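Local coordinates for protein arylalkylamine N-Acetyltransferase like 5b (Aedes aegypti, PDB 4FD4) that probably catalyses acyl transfer from acetyl-CoA or long-chain acyl-CoA to the amine of arylalkylamines such as serotonin and dopamine, at residues Val63-Ser67 and Ala68-Phe72; Val11-Leu14 and Asp15-Glu18; Glu49-Ser52 and Leu53-Glu57. One frame throughout, in Å; residues are numbered along the deposited sequence.

Contact 1: Val63-Ser67 and Ala68-Phe72; sequences VAEDS and AAKKF
Glu65 and Phe72 face each other as a non-hydrogen-bonded antiparallel pair, their CA atoms 4.3 Å apart, where the strand ending near Asp66 turns back into the next. This is a beta hairpin with a G1 beta bulge: Lys70 and Lys71 both face Asp66, and Lys70, with a left-handed backbone (phi 45°, psi 63°), supplies the extra residue. The bond from Asp66 N to Lys71 O is short, 2.7 Å, and nearly straight. At the turn Ser67 and Ala68 keep a right-handed helical backbone, and Ala69 N reaches Asp66 O at 2.8 Å from above the carbonyl plane. The Ala69 N-H is shared, its second and weak bond going to OD1 of Asp66, while OD2 is held by Tyr138.

Behind the turn Glu65 and Phe72 share one face of the sheet, and Asp66 and Lys71 point to the other. Glu65 is stretched out, with CG anti to its backbone N (chi1 179°), which carries its carboxylate clear of the Phe72 ring edge to a salt bridge between OE1 and Lys70 NZ, 3.6 Å; its other oxygen pairs with Arg10 of strand 7-11. Lys70 comes to it with its chain bent at the second and third torsions. The Phe72 ring has CB of Glu65 at its edge, and helix 17-28 packs on it through Gln19 and Ile23. Both methyls of Val63 bear on the ring: CG2 comes to 3.8 Å from CE1 of Phe72, and CG1 makes a CH-pi contact over one face, 4.0 Å from the ring centroid.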
loop_
_atom_site.group_PDB
_atom_site.type_symbol
_atom_site.label_atom_id
_atom_site.label_comp_id
_atom_site.label_asym_id
_atom_site.label_seq_id
_atom_site.Cartn_x
_atom_site.Cartn_y
_atom_site.Cartn_z
ATOM N N VAL A 63 -6.083 -4.952 10.927
ATOM C CA VAL A 63 -7.448 -4.561 10.691
ATOM C C VAL A 63 -7.930 -3.736 11.864
ATOM O O VAL A 63 -7.458 -3.893 13.012
ATOM C CB VAL A 63 -8.368 -5.766 10.474
ATOM C CG1 VAL A 63 -8.071 -6.443 9.127
ATOM C CG2 VAL A 63 -8.217 -6.749 11.624
ATOM N N ALA A 64 -8.833 -2.825 11.535
ATOM C CA ALA A 64 -9.592 -2.071 12.525
ATOM C C ALA A 64 -11.004 -2.634 12.433
ATOM O O ALA A 64 -11.620 -2.665 11.345
ATOM C CB ALA A 64 -9.581 -0.589 12.196
ATOM N N GLU A 65 -11.498 -3.087 13.583
ATOM C CA GLU A 65 -12.727 -3.859 13.685
ATOM C C GLU A 65 -13.716 -3.159 14.619
ATOM O O GLU A 65 -13.339 -2.653 15.677
ATOM C CB GLU A 65 -12.377 -5.240 14.250
ATOM C CG GLU A 65 -13.524 -6.210 14.465
ATOM C CD GLU A 65 -13.044 -7.544 15.048
ATOM O OE1 GLU A 65 -13.601 -8.602 14.678
ATOM O OE2 GLU A 65 -12.102 -7.534 15.873
ATOM N N ASP A 66 -14.978 -3.125 14.214
ATOM C CA ASP A 66 -16.066 -2.647 15.066
ATOM C C ASP A 66 -16.635 -3.877 15.769
ATOM O O ASP A 66 -17.556 -4.519 15.260
ATOM C CB ASP A 66 -17.134 -1.965 14.204
ATOM C CG ASP A 66 -18.316 -1.428 15.018
ATOM O OD1 ASP A 66 -18.603 -1.967 16.108
ATOM O OD2 ASP A 66 -18.971 -0.478 14.548
ATOM N N SER A 67 -16.071 -4.221 16.923
ATOM C CA SER A 67 -16.432 -5.463 17.606
ATOM C C SER A 67 -17.926 -5.548 17.922
ATOM O O SER A 67 -18.504 -6.635 17.922
ATOM C CB SER A 67 -15.608 -5.645 18.883
ATOM O OG SER A 67 -15.890 -4.625 19.825
ATOM N N ALA A 68 -18.543 -4.400 18.187
ATOM C CA ALA A 68 -19.976 -4.341 18.457
ATOM C C ALA A 68 -20.808 -4.714 17.225
ATOM O O ALA A 68 -21.940 -5.177 17.349
ATOM C CB ALA A 68 -20.363 -2.962 18.965
ATOM N N ALA A 69 -20.245 -4.500 16.038
ATOM C CA ALA A 69 -20.928 -4.851 14.799
ATOM C C ALA A 69 -20.294 -6.070 14.133
ATOM O O ALA A 69 -20.750 -6.512 13.074
ATOM C CB ALA A 69 -20.942 -3.670 13.847
ATOM N N LYS A 70 -19.258 -6.617 14.767
ATOM C CA LYS A 70 -18.480 -7.723 14.195
ATOM C C LYS A 70 -18.173 -7.434 12.730
ATOM O O LYS A 70 -18.604 -8.170 11.840
ATOM C CB LYS A 70 -19.225 -9.057 14.333
ATOM C CG LYS A 70 -18.311 -10.293 14.434
ATOM C CD LYS A 70 -17.502 -10.520 13.152
ATOM C CE LYS A 70 -16.018 -10.731 13.453
ATOM N NZ LYS A 70 -15.182 -10.626 12.222
ATOM N N LYS A 71 -17.412 -6.366 12.493
ATOM C CA LYS A 71 -17.207 -5.830 11.148
ATOM C C LYS A 71 -15.855 -5.123 11.014
ATOM O O LYS A 71 -15.478 -4.329 11.881
ATOM C CB LYS A 71 -18.339 -4.841 10.834
ATOM C CG LYS A 71 -18.139 -3.984 9.593
ATOM C CD LYS A 71 -19.197 -2.879 9.537
ATOM C CE LYS A 71 -19.092 -2.058 8.255
ATOM N NZ LYS A 71 -20.163 -1.019 8.186
ATOM N N PHE A 72 -15.125 -5.401 9.936
ATOM C CA PHE A 72 -13.903 -4.654 9.670
ATOM C C PHE A 72 -14.283 -3.261 9.143
ATOM O O PHE A 72 -15.241 -3.111 8.379
ATOM C CB PHE A 72 -13.020 -5.375 8.644
ATOM C CG PHE A 72 -12.369 -6.637 9.160
ATOM C CD1 PHE A 72 -12.329 -6.921 10.523
ATOM C CD2 PHE A 72 -11.780 -7.540 8.271
ATOM C CE1 PHE A 72 -11.729 -8.086 10.985
ATOM C CE2 PHE A 72 -11.178 -8.700 8.730
ATOM C CZ PHE A 72 -11.151 -8.980 10.083
#

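Contact 2: Val11-Leu14 and Asp15-Glu18; sequences VARL and DELE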
loop_
_atom_site.group_PDB
_atom_site.type_symbol
_atom_site.label_atom_id
_atom_site.label_comp_id
_atom_site.label_asym_id
_atom_site.label_seq_id
_atom_site.Cartn_x
_atom_site.Cartn_y
_atom_site.Cartn_z
ATOM N N VAL A 11 -3.896 -7.762 14.359
ATOM C CA VAL A 11 -3.437 -8.446 13.159
ATOM C C VAL A 11 -4.523 -9.427 12.686
ATOM O O VAL A 11 -5.177 -10.088 13.504
ATOM C CB VAL A 11 -2.067 -9.140 13.429
ATOM C CG1 VAL A 11 -1.740 -10.162 12.354
ATOM C CG2 VAL A 11 -0.945 -8.081 13.527
ATOM N N ALA A 12 -4.748 -9.490 11.375
ATOM C CA ALA A 12 -5.737 -10.420 10.820
ATOM C C ALA A 12 -5.206 -11.855 10.871
ATOM O O ALA A 12 -4.029 -12.085 10.607
ATOM C CB ALA A 12 -6.084 -10.033 9.394
ATOM N N ARG A 13 -6.068 -12.809 11.211
ATOM C CA ARG A 13 -5.700 -14.222 11.206
ATOM C C ARG A 13 -5.909 -14.809 9.811
ATOM O O ARG A 13 -6.711 -14.294 9.018
ATOM C CB ARG A 13 -6.556 -15.014 12.199
ATOM C CG ARG A 13 -6.540 -14.511 13.633
ATOM C CD ARG A 13 -7.224 -15.522 14.567
ATOM N NE ARG A 13 -8.582 -15.836 14.126
ATOM C CZ ARG A 13 -9.645 -15.094 14.424
ATOM N NH1 ARG A 13 -9.502 -14.003 15.163
ATOM N NH2 ARG A 13 -10.847 -15.436 13.977
ATOM N N LEU A 14 -5.203 -15.895 9.517
ATOM C CA LEU A 14 -5.355 -16.547 8.219
ATOM C C LEU A 14 -6.815 -16.948 7.948
ATOM O O LEU A 14 -7.331 -16.770 6.834
ATOM C CB LEU A 14 -4.421 -17.748 8.112
ATOM C CG LEU A 14 -4.432 -18.465 6.762
ATOM C CD1 LEU A 14 -4.108 -17.482 5.646
ATOM C CD2 LEU A 14 -3.448 -19.613 6.764
ATOM N N ASP A 15 -7.493 -17.450 8.976
ATOM C CA ASP A 15 -8.878 -17.891 8.810
ATOM C C ASP A 15 -9.805 -16.715 8.481
ATOM O O ASP A 15 -10.976 -16.907 8.154
ATOM C CB ASP A 15 -9.363 -18.666 10.052
ATOM C CG ASP A 15 -9.345 -17.823 11.320
ATOM O OD1 ASP A 15 -8.345 -17.873 12.073
ATOM O OD2 ASP A 15 -10.332 -17.107 11.572
ATOM N N GLU A 16 -9.269 -15.497 8.522
ATOM C CA GLU A 16 -10.075 -14.313 8.245
ATOM C C GLU A 16 -9.803 -13.740 6.855
ATOM O O GLU A 16 -10.231 -12.631 6.523
ATOM C CB GLU A 16 -9.823 -13.250 9.313
ATOM C CG GLU A 16 -10.213 -13.697 10.708
ATOM C CD GLU A 16 -9.995 -12.606 11.736
ATOM O OE1 GLU A 16 -8.826 -12.194 11.934
ATOM O OE2 GLU A 16 -10.991 -12.138 12.329
ATOM N N LEU A 17 -9.079 -14.498 6.046
ATOM C CA LEU A 17 -8.779 -14.060 4.689
ATOM C C LEU A 17 -10.015 -13.484 3.969
ATOM O O LEU A 17 -9.953 -12.405 3.353
ATOM C CB LEU A 17 -8.173 -15.221 3.900
ATOM C CG LEU A 17 -7.532 -14.835 2.570
ATOM C CD1 LEU A 17 -6.013 -14.769 2.686
ATOM C CD2 LEU A 17 -7.951 -15.832 1.516
ATOM N N GLU A 18 -11.152 -14.170 4.055
ATOM C CA GLU A 18 -12.331 -13.686 3.338
ATOM C C GLU A 18 -12.807 -12.323 3.842
ATOM O O GLU A 18 -13.156 -11.441 3.040
ATOM C CB GLU A 18 -13.468 -14.724 3.329
ATOM C CG GLU A 18 -13.283 -15.819 2.273
ATOM C CD GLU A 18 -12.983 -15.258 0.881
ATOM O OE1 GLU A 18 -13.721 -14.355 0.418
ATOM O OE2 GLU A 18 -12.009 -15.725 0.247
#
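Arg13 deals with two acidic neighbours in two different ways at once: Asp15 meets the edge of its guanidinium, whereas Glu16 is stacked over a face. The grip on Asp15 is side-on and two-pronged. NE of Arg13 gives its hydrogen to OD1 of Asp15 at 2.9 Å, and NH2 of Arg13 gives one to OD2 of Asp15 at 3.0 Å; each oxygen offers its syn lone pair, and the two planes are nearly coplanar, 27° apart. A turn at chi3 (-55°) folds the arginine back to make this possible. Asp15 has CG set between its own backbone N and carbonyl carbon, which turns its carboxylate back to the Arg13 edge.

Above the guanidinium lies the Glu16 carboxylate, its CD 3.7 Å from Arg13 CZ and its plane only 18° from parallel. OE2 of Glu16 is too far out of the guanidinium plane for any N-H to point at it, so its long salt bridge to NH2 of Arg13 rests on charge alone; a second positive partner, Arg10, reaches the same oxygen. OE1 has a more directional role, since its anti lone pair takes the N-H of Arg13 in an almost linear bond of 2.9 Å. Backbone and side chain of Glu16 together clasp this residue, for two successive i to i+3 bonds, Glu16 N to Arg13 O and Leu17 N to Leu14 O, make a short 3-10 turn leading into helix 17-28. With Glu16 at the N-cap position, this is the tight connection from the first strand into the first helix of the GNAT acetyltransferase fold.

Contact 3: Glu49-Ser52 and Leu53-Glu57; sequences ERFS and LSFVE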
loop_
_atom_site.group_PDB
_atom_site.type_symbol
_atom_site.label_atom_id
_atom_site.label_comp_id
_atom_site.label_asym_id
_atom_site.label_seq_id
_atom_site.Cartn_x
_atom_site.Cartn_y
_atom_site.Cartn_z
ATOM N N GLU A 49 -5.599 -8.760 -6.190
ATOM C CA GLU A 49 -6.161 -9.283 -4.970
ATOM C C GLU A 49 -5.277 -10.358 -4.332
ATOM O O GLU A 49 -5.021 -10.351 -3.119
ATOM C CB GLU A 49 -7.541 -9.857 -5.296
ATOM C CG GLU A 49 -8.369 -10.235 -4.117
ATOM C CD GLU A 49 -9.820 -10.448 -4.520
ATOM O OE1 GLU A 49 -10.536 -9.447 -4.756
ATOM O OE2 GLU A 49 -10.220 -11.619 -4.633
ATOM N N ARG A 50 -4.801 -11.292 -5.143
ATOM C CA ARG A 50 -3.935 -12.342 -4.633
ATOM C C ARG A 50 -2.676 -11.767 -4.000
ATOM O O ARG A 50 -2.217 -12.254 -2.952
ATOM C CB ARG A 50 -3.547 -13.325 -5.738
ATOM C CG ARG A 50 -2.750 -14.518 -5.231
ATOM C CD ARG A 50 -2.549 -15.580 -6.305
ATOM N NE ARG A 50 -1.857 -15.033 -7.466
ATOM C CZ ARG A 50 -2.439 -14.789 -8.636
ATOM N NH1 ARG A 50 -3.730 -15.061 -8.807
ATOM N NH2 ARG A 50 -1.728 -14.278 -9.636
ATOM N N PHE A 51 -2.104 -10.754 -4.644
ATOM C CA PHE A 51 -0.932 -10.098 -4.071
ATOM C C PHE A 51 -1.264 -9.554 -2.681
ATOM O O PHE A 51 -0.568 -9.841 -1.709
ATOM C CB PHE A 51 -0.455 -8.953 -4.957
ATOM C CG PHE A 51 0.694 -8.153 -4.358
ATOM C CD1 PHE A 51 0.475 -6.901 -3.800
ATOM C CD2 PHE A 51 1.986 -8.662 -4.360
ATOM C CE1 PHE A 51 1.528 -6.165 -3.245
ATOM C CE2 PHE A 51 3.048 -7.933 -3.815
ATOM C CZ PHE A 51 2.817 -6.686 -3.257
ATOM N N SER A 52 -2.329 -8.765 -2.590
ATOM C CA SER A 52 -2.666 -8.158 -1.309
ATOM C C SER A 52 -2.956 -9.185 -0.210
ATOM O O SER A 52 -2.517 -9.025 0.928
ATOM C CB SER A 52 -3.828 -7.180 -1.471
ATOM O OG SER A 52 -3.477 -6.171 -2.400
ATOM N N LEU A 53 -3.677 -10.251 -0.543
ATOM C CA LEU A 53 -4.040 -11.236 0.459
ATOM C C LEU A 53 -2.868 -12.140 0.843
ATOM O O LEU A 53 -2.884 -12.743 1.912
ATOM C CB LEU A 53 -5.216 -12.089 -0.012
ATOM C CG LEU A 53 -6.572 -11.397 -0.171
ATOM C CD1 LEU A 53 -7.585 -12.414 -0.706
ATOM C CD2 LEU A 53 -7.073 -10.807 1.143
ATOM N N SER A 54 -1.863 -12.249 -0.024
ATOM C CA SER A 54 -0.716 -13.086 0.310
ATOM C C SER A 54 -0.086 -12.634 1.639
ATOM O O SER A 54 0.645 -13.391 2.261
ATOM C CB SER A 54 0.336 -13.076 -0.804
ATOM O OG SER A 54 0.929 -11.792 -0.919
ATOM N N PHE A 55 -0.385 -11.417 2.095
ATOM C CA PHE A 55 0.231 -10.934 3.335
ATOM C C PHE A 55 -0.455 -11.386 4.627
ATOM O O PHE A 55 0.156 -11.336 5.703
ATOM C CB PHE A 55 0.416 -9.408 3.312
ATOM C CG PHE A 55 1.341 -8.944 2.238
ATOM C CD1 PHE A 55 0.837 -8.463 1.035
ATOM C CD2 PHE A 55 2.723 -9.037 2.404
ATOM C CE1 PHE A 55 1.695 -8.050 0.020
ATOM C CE2 PHE A 55 3.590 -8.636 1.395
ATOM C CZ PHE A 55 3.078 -8.134 0.201
ATOM N N VAL A 56 -1.701 -11.842 4.538
ATOM C CA VAL A 56 -2.422 -12.251 5.752
ATOM C C VAL A 56 -1.671 -13.343 6.500
ATOM O O VAL A 56 -1.495 -13.263 7.708
ATOM C CB VAL A 56 -3.842 -12.746 5.447
ATOM C CG1 VAL A 56 -4.478 -13.365 6.702
ATOM C CG2 VAL A 56 -4.703 -11.608 4.919
ATOM N N GLU A 57 -1.212 -14.360 5.775
ATOM C CA GLU A 57 -0.490 -15.458 6.408
ATOM C C GLU A 57 0.810 -14.975 7.055
ATOM O O GLU A 57 1.284 -15.569 8.026
ATOM C CB GLU A 57 -0.214 -16.580 5.404
ATOM C CG GLU A 57 0.834 -16.243 4.349
ATOM C CD GLU A 57 0.799 -17.204 3.161
ATOM O OE1 GLU A 57 0.881 -16.729 2.002
ATOM O OE2 GLU A 57 0.687 -18.432 3.388
#
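Phe51 and Phe55 stand almost perpendicular, four residues apart, in a T-shaped pair: the edge of Phe55 is directed at the face of Phe51, with centroids 5.2 Å apart and planes at 86°. The atom that leads is CE1 of Phe55, 3.7 Å from CZ of Phe51 and displaced toward the rim of that ring, with CZ of Phe55 close behind. The first torsions differ, and this makes the meeting possible: Phe51 has CG anti to its backbone N (chi1 175°), while Phe55 has CG anti to its carbonyl carbon (chi1 -63°), which swings its ring back along the chain toward the earlier phenylalanine. On the way the Phe55 ring edge passes the Ser52 carbonyl, whose O is 3.4 Å from CD1 of Phe55 and near the ring plane.

These rings sit where helix 46-53 ends and the chain leaves for strand 61-66, within the helical segment that follows the first strand in the GNAT fold. His130 of the central strand 126-134 meets both rings, and Trp101 meets Phe51. A glycerol, probably from the crystallisation liquor, lies about 4 Å from the Phe51 side chain and may mark a pocket.

The helix finishes in steps. Leu53 N still makes a regular bond to Glu49 O, 2.9 Å. The bond from Ser54 N to Arg50 O is bent, and the same N-H has a weak second one to Phe51 O. Ser54 also turns its hydroxyl back to the helix end, where OG donates to Phe51 O at 2.6 Å. On another side of the helix Leu53 and Glu49 run alongside each other, pointing the same way, with CD1 of Leu53 4.1 Å from CG of Glu49. The Glu49 carboxylate itself is taken by Arg21 and His44, and Leu53 packs on helix 17-28 through Leu17 and Val20.

From the N terminus the chain first meets contact 2, which closes the bend between strand 7-11 and helix 17-28. Contact 3 comes next, where helix 46-53 gives way to the loop leading to strand 61-66, and contact 1 closes the hairpin joining that strand to strand 71-81. The three follow in series, with neither nesting nor crossing. In space contact 2 lies against both others: Val56 packs on Arg13 and Leu14, and Leu17 reaches Leu53, while Ala12 meets Val63 and Glu16 approaches Phe72. Contacts 1 and 3 do not touch, their nearest atoms about 7 Å apart. Contact 2 thereby ties strands 61-66 and 71-81 to the end of helix 46-53 and the loop that follows it.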